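Local coordinates for P35 antigen (Borrelia burgdorferi, PDB 4ALY), which is an outer surface lipoprotein of the Lyme disease spirochaete, reported as critical to ensure infection after a tick bite, at residues E84-I89 and E183-I188; R132-T137 and S176-M181. All coordinates share one frame; numbering follows the deposited sequence.

Contact 1 (E84-I89 and E183-I188); sequences ENIIQI and EISAKI
Ser185 puts its side chain between Ile86 and Ile87, where helix 70-95 passes over helix 163-189. Its OG faces the Ile86 side chain at the branch, 3.6 Å from Ile86 CB. The methyl Ile86 CG2 reaches the same oxygen and also borders the serine methylene. On the other flank Ile87 presents its CG1 methylene, which stands 4.0 Å from Ser185 CB. Ile87 CD1 then carries on past the serine to the next residue and ends 4.4 Å from Ala186 CB, over the exposed margin of the contact.

The torsions separate the two isoleucines. Both turn CG1 away from the carbonyl carbon, but beyond it Ile86 stays extended (chi2 165°) while Ile87 folds at chi2, -77°, and its terminal methyl lies against Ala186. The Ser185 hydroxyl lies beside its own backbone N and is hydrogen-bonded to the carbonyl oxygen of Met181, one turn back in the same helix.

The closest pair of CA atoms is Ile86 CA and Ser185 CA, 6.8 Å apart, and the short axes approach to 8.9 Å at a crossing angle of -119°. A small residue at this point suits such spacing. Around it, Ser83 and Phe210 also touch Ser185, and Ile86 continues onto Met181 and Glu182.

The helices are thus joined here by van der Waals packing: the serine spends its polarity within its own helix, so that hydrocarbon can lie against its oxygen without stranding it.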
ATOM      1  N   GLU A  84      -9.893 -12.928  -5.453  1.00 40.14           N
ATOM      2  CA  GLU A  84     -10.367 -12.597  -6.781  1.00 35.94           C
ATOM      3  C   GLU A  84     -10.562 -11.103  -6.814  1.00 32.41           C
ATOM      4  O   GLU A  84     -10.017 -10.476  -7.693  1.00 29.15           O
ATOM      5  CB  GLU A  84     -11.683 -13.314  -7.121  1.00 39.77           C
ATOM      6  CG  GLU A  84     -11.903 -13.479  -8.601  1.00 45.14           C
ATOM      7  CD  GLU A  84     -10.865 -14.387  -9.243  1.00 51.53           C
ATOM      8  OE1 GLU A  84     -10.738 -15.547  -8.779  1.00 51.60           O
ATOM      9  OE2 GLU A  84     -10.196 -13.945 -10.216  1.00 49.50           O
ATOM     10  N   ASN A  85     -11.308 -10.549  -5.851  1.00 29.88           N
ATOM     11  CA  ASN A  85     -11.580  -9.107  -5.785  1.00 31.03           C
ATOM     12  C   ASN A  85     -10.306  -8.192  -5.854  1.00 34.22           C
ATOM     13  O   ASN A  85     -10.291  -7.184  -6.595  1.00 31.83           O
ATOM     14  CB  ASN A  85     -12.479  -8.782  -4.610  1.00 31.75           C
ATOM     15  CG  ASN A  85     -12.942  -7.341  -4.591  1.00 38.71           C
ATOM     16  OD1 ASN A  85     -13.487  -6.820  -5.580  1.00 45.40           O
ATOM     17  ND2 ASN A  85     -12.756  -6.678  -3.448  1.00 41.63           N
ATOM     18  N   ILE A  86      -9.212  -8.619  -5.212  1.00 28.97           N
ATOM     19  CA  ILE A  86      -8.003  -7.848  -5.215  1.00 25.48           C
ATOM     20  C   ILE A  86      -7.315  -7.857  -6.559  1.00 27.31           C
ATOM     21  O   ILE A  86      -6.839  -6.801  -7.021  1.00 30.72           O
ATOM     22  CB  ILE A  86      -7.092  -8.263  -4.052  1.00 25.36           C
ATOM     23  CG1 ILE A  86      -7.695  -7.683  -2.768  1.00 22.94           C
ATOM     24  CG2 ILE A  86      -5.647  -7.809  -4.242  1.00 21.85           C
ATOM     25  CD1 ILE A  86      -7.116  -8.319  -1.525  1.00 27.63           C
ATOM     26  N   ILE A  87      -7.265  -9.013  -7.202  1.00 26.08           N
ATOM     27  CA  ILE A  87      -6.745  -9.090  -8.562  1.00 25.19           C
ATOM     28  C   ILE A  87      -7.644  -8.332  -9.577  1.00 26.33           C
ATOM     29  O   ILE A  87      -7.116  -7.659 -10.461  1.00 27.90           O
ATOM     30  CB  ILE A  87      -6.373 -10.542  -8.959  1.00 24.34           C
ATOM     31  CG1 ILE A  87      -5.360 -11.098  -7.967  1.00 23.94           C
ATOM     32  CG2 ILE A  87      -5.815 -10.660 -10.404  1.00 24.73           C
ATOM     33  CD1 ILE A  87      -3.920 -10.594  -8.142  1.00 24.74           C
ATOM     34  N   GLN A  88      -8.962  -8.355  -9.420  1.00 27.69           N
ATOM     35  CA  GLN A  88      -9.816  -7.744 -10.452  1.00 31.92           C
ATOM     36  C   GLN A  88      -9.552  -6.257 -10.395  1.00 27.42           C
ATOM     37  O   GLN A  88      -9.108  -5.688 -11.349  1.00 33.24           O
ATOM     38  CB  GLN A  88     -11.341  -8.030 -10.348  1.00 33.74           C
ATOM     39  CG  GLN A  88     -11.794  -9.397  -9.822  1.00 49.35           C
ATOM     40  CD  GLN A  88     -12.010 -10.526 -10.885  1.00 59.70           C
ATOM     41  OE1 GLN A  88     -11.071 -10.914 -11.620  1.00 61.46           O
ATOM     42  NE2 GLN A  88     -13.240 -11.101 -10.911  1.00 46.33           N
ATOM     43  N   ILE A  89      -9.817  -5.658  -9.254  1.00 27.94           N
ATOM     44  CA  ILE A  89      -9.440  -4.285  -8.901  1.00 25.21           C
ATOM     45  C   ILE A  89      -8.061  -3.883  -9.457  1.00 23.61           C
ATOM     46  O   ILE A  89      -7.938  -2.890 -10.158  1.00 21.13           O
ATOM     47  CB  ILE A  89      -9.523  -4.073  -7.379  1.00 23.71           C
ATOM     48  CG1 ILE A  89     -10.981  -4.173  -6.903  1.00 27.12           C
ATOM     49  CG2 ILE A  89      -8.963  -2.718  -7.000  1.00 23.85           C
ATOM     50  CD1 ILE A  89     -11.189  -4.128  -5.354  1.00 26.47           C
ATOM     51  N   GLU A 183       0.385  -9.878  -3.848  1.00 26.72           N
ATOM     52  CA  GLU A 183       1.278 -11.019  -3.965  1.00 28.45           C
ATOM     53  C   GLU A 183       0.554 -12.219  -3.352  1.00 28.51           C
ATOM     54  O   GLU A 183       0.518 -13.339  -3.937  1.00 30.03           O
ATOM     55  CB  GLU A 183       2.523 -10.800  -3.140  1.00 32.08           C
ATOM     56  CG  GLU A 183       3.608  -9.970  -3.772  1.00 39.63           C
ATOM     57  CD  GLU A 183       4.821  -9.914  -2.867  1.00 45.04           C
ATOM     58  OE1 GLU A 183       5.324 -10.993  -2.461  1.00 59.47           O
ATOM     59  OE2 GLU A 183       5.257  -8.822  -2.526  1.00 39.41           O
ATOM     60  N   ILE A 184      -0.016 -11.970  -2.177  1.00 24.03           N
ATOM     61  CA  ILE A 184      -0.766 -12.968  -1.435  1.00 25.39           C
ATOM     62  C   ILE A 184      -2.003 -13.432  -2.231  1.00 25.53           C
ATOM     63  O   ILE A 184      -2.250 -14.603  -2.249  1.00 27.25           O
ATOM     64  CB  ILE A 184      -1.098 -12.490   0.004  1.00 24.25           C
ATOM     65  CG1 ILE A 184       0.099 -12.710   0.916  1.00 22.30           C
ATOM     66  CG2 ILE A 184      -2.381 -13.122   0.573  1.00 24.22           C
ATOM     67  CD1 ILE A 184       0.107 -11.749   2.076  1.00 21.39           C
ATOM     68  N   SER A 185      -2.744 -12.551  -2.911  1.00 24.76           N
ATOM     69  CA  SER A 185      -3.874 -13.020  -3.694  1.00 25.95           C
ATOM     70  C   SER A 185      -3.434 -13.855  -4.897  1.00 29.43           C
ATOM     71  O   SER A 185      -4.120 -14.799  -5.266  1.00 33.85           O
ATOM     72  CB  SER A 185      -4.775 -11.878  -4.135  1.00 23.77           C
ATOM     73  OG  SER A 185      -5.248 -11.153  -3.037  1.00 21.18           O
ATOM     74  N   ALA A 186      -2.297 -13.501  -5.502  1.00 28.85           N
ATOM     75  CA  ALA A 186      -1.757 -14.236  -6.644  1.00 28.46           C
ATOM     76  C   ALA A 186      -1.234 -15.593  -6.180  1.00 31.05           C
ATOM     77  O   ALA A 186      -1.488 -16.602  -6.846  1.00 31.26           O
ATOM     78  CB  ALA A 186      -0.658 -13.435  -7.370  1.00 23.51           C
ATOM     79  N   LYS A 187      -0.515 -15.613  -5.049  1.00 30.33           N
ATOM     80  CA  LYS A 187      -0.129 -16.875  -4.415  1.00 32.87           C
ATOM     81  C   LYS A 187      -1.295 -17.851  -4.243  1.00 34.57           C
ATOM     82  O   LYS A 187      -1.199 -18.994  -4.656  1.00 37.05           O
ATOM     83  CB  LYS A 187       0.597 -16.638  -3.084  1.00 31.63           C
ATOM     84  CG  LYS A 187       2.076 -16.392  -3.317  1.00 32.15           C
ATOM     85  CD  LYS A 187       2.827 -15.973  -2.071  1.00 32.73           C
ATOM     86  CE  LYS A 187       4.304 -16.106  -2.450  1.00 37.63           C
ATOM     87  NZ  LYS A 187       5.253 -15.291  -1.649  1.00 35.69           N
ATOM     88  N   ILE A 188      -2.387 -17.383  -3.642  1.00 33.19           N
ATOM     89  CA  ILE A 188      -3.532 -18.219  -3.293  1.00 31.55           C
ATOM     90  C   ILE A 188      -4.235 -18.728  -4.544  1.00 34.29           C
ATOM     91  O   ILE A 188      -4.486 -19.932  -4.654  1.00 40.76           O
ATOM     92  CB  ILE A 188      -4.565 -17.452  -2.407  1.00 28.89           C
ATOM     93  CG1 ILE A 188      -4.000 -17.208  -1.006  1.00 25.68           C
ATOM     94  CG2 ILE A 188      -5.948 -18.138  -2.407  1.00 27.22           C
ATOM     95  CD1 ILE A 188      -4.965 -16.470  -0.108  1.00 23.24           C
TER

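Contact 2 (R132-T137 and S176-M181); sequences RRMLYT and SIQLAM
Gln178 lays its bent side chain against the last turn of helix 129-137, its amide beside the methyl of Thr137 and its CG against the carbonyl oxygen of Met134. Thr137 CG2 is 3.3 Å from Gln178 NE2, a packing contact, and the two side chains meet nearly at right angles. Gln178 CG, anti to its own backbone N (chi1 -169°), lies 3.3 Å from Met134 O; the bend at chi2, 61°, carries the amide clear of that carbonyl and across the Thr137 methyl.

Met134 covers the other flank. Beyond CG its chain runs extended, bringing SD to 4.1 Å from Leu179 CD1, with CE against the same leucine methyl. The short axes approach to 8.4 Å and stand almost perpendicular, at 97°, so between these two segments the contact rests on four residues.

Both ends of the Gln178 amide are engaged: OE1 bonds to Lys217 NZ, which also hydrogen-bonds to the carbonyl oxygen of Thr137, and NE2 bonds to Glu182. Glu182 in turn makes a salt bridge with Arg133. Within helix 129-137, Arg133 NH1 donates to Thr137 OG1 at 2.6 Å, the oxygen lying in the guanidinium plane, and Asp93 is a further partner of that hydroxyl.

Thr137 therefore has two working sides, its methyl packed on the glutamine and its hydroxyl tied to charged groups. Both ends of the buried amide are satisfied by residues outside the two segments, Lys217 and Glu182, which hold its rotation and link the short helix to its neighbours.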
ATOM      1  N   ARG A 132       3.976   2.667  -9.142  1.00 14.60           N
ATOM      2  CA  ARG A 132       3.118   3.797  -9.046  1.00 14.73           C
ATOM      3  C   ARG A 132       1.593   3.402  -8.942  1.00 13.63           C
ATOM      4  O   ARG A 132       0.879   3.865  -8.037  1.00 13.78           O
ATOM      5  CB  ARG A 132       3.391   4.679 -10.209  1.00 15.10           C
ATOM      6  CG  ARG A 132       4.202   5.881  -9.901  1.00 18.42           C
ATOM      7  CD  ARG A 132       4.082   6.812 -11.115  1.00 18.54           C
ATOM      8  NE  ARG A 132       5.347   6.500 -11.674  1.00 25.25           N
ATOM      9  CZ  ARG A 132       5.642   6.169 -12.916  1.00 20.81           C
ATOM     10  NH1 ARG A 132       4.750   6.197 -13.906  1.00 17.60           N
ATOM     11  NH2 ARG A 132       6.925   5.925 -13.119  1.00 19.51           N
ATOM     12  N   ARG A 133       1.118   2.569  -9.859  1.00 13.49           N
ATOM     13  CA  ARG A 133      -0.258   2.042  -9.894  1.00 13.87           C
ATOM     14  C   ARG A 133      -0.667   1.413  -8.531  1.00 15.85           C
ATOM     15  O   ARG A 133      -1.752   1.769  -7.927  1.00 17.01           O
ATOM     16  CB  ARG A 133      -0.444   1.053 -11.084  1.00 13.36           C
ATOM     17  CG  ARG A 133      -1.937   0.802 -11.480  1.00 13.49           C
ATOM     18  CD  ARG A 133      -2.635  -0.154 -10.491  1.00 12.13           C
ATOM     19  NE  ARG A 133      -1.868  -1.376 -10.320  1.00 11.90           N
ATOM     20  CZ  ARG A 133      -2.006  -2.168  -9.274  1.00 12.12           C
ATOM     21  NH1 ARG A 133      -2.841  -1.800  -8.333  1.00 12.50           N
ATOM     22  NH2 ARG A 133      -1.309  -3.289  -9.138  1.00 11.51           N
ATOM     23  N   MET A 134       0.217   0.570  -7.979  1.00 18.04           N
ATOM     24  CA  MET A 134      -0.042  -0.094  -6.660  1.00 18.80           C
ATOM     25  C   MET A 134      -0.153   1.000  -5.604  1.00 19.40           C
ATOM     26  O   MET A 134      -1.004   0.971  -4.759  1.00 21.04           O
ATOM     27  CB  MET A 134       1.066  -1.079  -6.324  1.00 21.45           C
ATOM     28  CG  MET A 134       0.698  -2.548  -6.473  1.00 24.76           C
ATOM     29  SD  MET A 134       2.170  -3.524  -6.779  1.00 36.47           S
ATOM     30  CE  MET A 134       1.522  -5.024  -7.541  1.00 30.31           C
ATOM     31  N   LEU A 135       0.674   2.024  -5.683  1.00 18.69           N
ATOM     32  CA  LEU A 135       0.523   3.085  -4.738  1.00 17.95           C
ATOM     33  C   LEU A 135      -0.896   3.749  -4.855  1.00 18.27           C
ATOM     34  O   LEU A 135      -1.518   4.078  -3.836  1.00 16.87           O
ATOM     35  CB  LEU A 135       1.603   4.114  -4.988  1.00 16.96           C
ATOM     36  CG  LEU A 135       1.540   5.365  -4.129  1.00 18.74           C
ATOM     37  CD1 LEU A 135       1.650   5.028  -2.619  1.00 16.44           C
ATOM     38  CD2 LEU A 135       2.695   6.279  -4.619  1.00 19.46           C
ATOM     39  N   TYR A 136      -1.389   3.955  -6.092  1.00 17.07           N
ATOM     40  CA  TYR A 136      -2.666   4.658  -6.290  1.00 15.39           C
ATOM     41  C   TYR A 136      -3.810   3.770  -5.783  1.00 16.25           C
ATOM     42  O   TYR A 136      -4.728   4.246  -5.119  1.00 19.32           O
ATOM     43  CB  TYR A 136      -2.890   4.993  -7.779  1.00 14.65           C
ATOM     44  CG  TYR A 136      -1.833   5.834  -8.476  1.00 13.83           C
ATOM     45  CD1 TYR A 136      -1.122   6.833  -7.800  1.00 13.98           C
ATOM     46  CD2 TYR A 136      -1.540   5.629  -9.821  1.00 13.86           C
ATOM     47  CE1 TYR A 136      -0.185   7.628  -8.448  1.00 12.61           C
ATOM     48  CE2 TYR A 136      -0.570   6.374 -10.472  1.00 13.54           C
ATOM     49  CZ  TYR A 136       0.088   7.409  -9.773  1.00 13.59           C
ATOM     50  OH  TYR A 136       1.044   8.198 -10.421  1.00 13.12           O
ATOM     51  N   THR A 137      -3.743   2.483  -6.104  1.00 16.09           N
ATOM     52  CA  THR A 137      -4.653   1.499  -5.603  1.00 16.81           C
ATOM     53  C   THR A 137      -4.661   1.464  -4.066  1.00 18.71           C
ATOM     54  O   THR A 137      -5.732   1.217  -3.478  1.00 18.52           O
ATOM     55  CB  THR A 137      -4.281   0.128  -6.177  1.00 17.61           C
ATOM     56  OG1 THR A 137      -4.362   0.215  -7.600  1.00 19.40           O
ATOM     57  CG2 THR A 137      -5.208  -0.951  -5.743  1.00 17.79           C
ATOM     58  N   SER A 176       3.710  -0.648   0.222  1.00 18.72           N
ATOM     59  CA  SER A 176       4.111  -2.024   0.656  1.00 17.81           C
ATOM     60  C   SER A 176       2.904  -2.875   1.013  1.00 16.92           C
ATOM     61  O   SER A 176       2.900  -4.058   0.782  1.00 17.02           O
ATOM     62  CB  SER A 176       5.079  -1.941   1.838  1.00 17.92           C
ATOM     63  OG  SER A 176       6.301  -1.440   1.387  1.00 19.42           O
ATOM     64  N   ILE A 177       1.890  -2.245   1.615  1.00 17.85           N
ATOM     65  CA  ILE A 177       0.650  -2.903   2.078  1.00 17.59           C
ATOM     66  C   ILE A 177      -0.188  -3.424   0.883  1.00 19.31           C
ATOM     67  O   ILE A 177      -0.709  -4.567   0.903  1.00 19.60           O
ATOM     68  CB  ILE A 177      -0.214  -1.902   2.833  1.00 17.23           C
ATOM     69  CG1 ILE A 177       0.515  -1.380   4.100  1.00 16.70           C
ATOM     70  CG2 ILE A 177      -1.584  -2.525   3.120  1.00 17.20           C
ATOM     71  CD1 ILE A 177      -0.206  -0.217   4.749  1.00 15.02           C
ATOM     72  N   GLN A 178      -0.341  -2.556  -0.132  1.00 18.66           N
ATOM     73  CA  GLN A 178      -1.005  -2.901  -1.368  1.00 19.54           C
ATOM     74  C   GLN A 178      -0.270  -4.045  -2.106  1.00 20.09           C
ATOM     75  O   GLN A 178      -0.894  -5.065  -2.387  1.00 21.45           O
ATOM     76  CB  GLN A 178      -1.176  -1.655  -2.253  1.00 18.77           C
ATOM     77  CG  GLN A 178      -2.082  -1.896  -3.414  1.00 17.14           C
ATOM     78  CD  GLN A 178      -3.495  -2.297  -2.963  1.00 18.88           C
ATOM     79  OE1 GLN A 178      -4.056  -1.738  -1.995  1.00 16.48           O
ATOM     80  NE2 GLN A 178      -4.070  -3.289  -3.661  1.00 19.21           N
ATOM     81  N   LEU A 179       1.042  -3.909  -2.358  1.00 20.19           N
ATOM     82  CA  LEU A 179       1.857  -5.021  -2.886  1.00 20.46           C
ATOM     83  C   LEU A 179       1.623  -6.318  -2.111  1.00 22.52           C
ATOM     84  O   LEU A 179       1.421  -7.392  -2.715  1.00 21.87           O
ATOM     85  CB  LEU A 179       3.355  -4.682  -2.841  1.00 20.41           C
ATOM     86  CG  LEU A 179       4.309  -5.849  -3.150  1.00 21.98           C
ATOM     87  CD1 LEU A 179       4.146  -6.390  -4.582  1.00 21.35           C
ATOM     88  CD2 LEU A 179       5.762  -5.440  -2.944  1.00 22.20           C
ATOM     89  N   ALA A 180       1.642  -6.234  -0.772  1.00 22.76           N
ATOM     90  CA  ALA A 180       1.414  -7.451   0.022  1.00 25.33           C
ATOM     91  C   ALA A 180       0.048  -8.061  -0.328  1.00 28.27           C
ATOM     92  O   ALA A 180      -0.033  -9.280  -0.532  1.00 29.25           O
ATOM     93  CB  ALA A 180       1.507  -7.187   1.513  1.00 25.37           C
ATOM     94  N   MET A 181      -1.012  -7.245  -0.406  1.00 25.87           N
ATOM     95  CA  MET A 181      -2.333  -7.808  -0.725  1.00 26.53           C
ATOM     96  C   MET A 181      -2.362  -8.554  -2.066  1.00 28.58           C
ATOM     97  O   MET A 181      -3.080  -9.560  -2.224  1.00 25.57           O
ATOM     98  CB  MET A 181      -3.423  -6.739  -0.706  1.00 25.53           C
ATOM     99  CG  MET A 181      -3.630  -6.079   0.653  1.00 26.97           C
ATOM    100  SD  MET A 181      -4.575  -4.545   0.535  1.00 28.77           S
ATOM    101  CE  MET A 181      -6.241  -5.178   0.466  1.00 26.37           C
TER

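Both contacts draw on helix 163-189: contact 2 uses residues 176-181, and contact 1 the turns just beyond Glu182, 183-188. Their centres are about 12 Å apart, and they touch where Ile86 CG2 packs 3.7 Å from Met181 O, the same carbonyl oxygen that accepts the bond from Ser185. Glu182, between the two segments of this helix, meets Ile86 of contact 1 and Arg133 and Gln178 of contact 2. The character changes along the helix: the centre of contact 2 is about 4 Å from that of the chain and the contact is buried, whereas contact 1, its centre about 14 Å from the same point, is partly buried. Together they pack helices 70-95 and 129-137 onto one long helix of this all-helical protein.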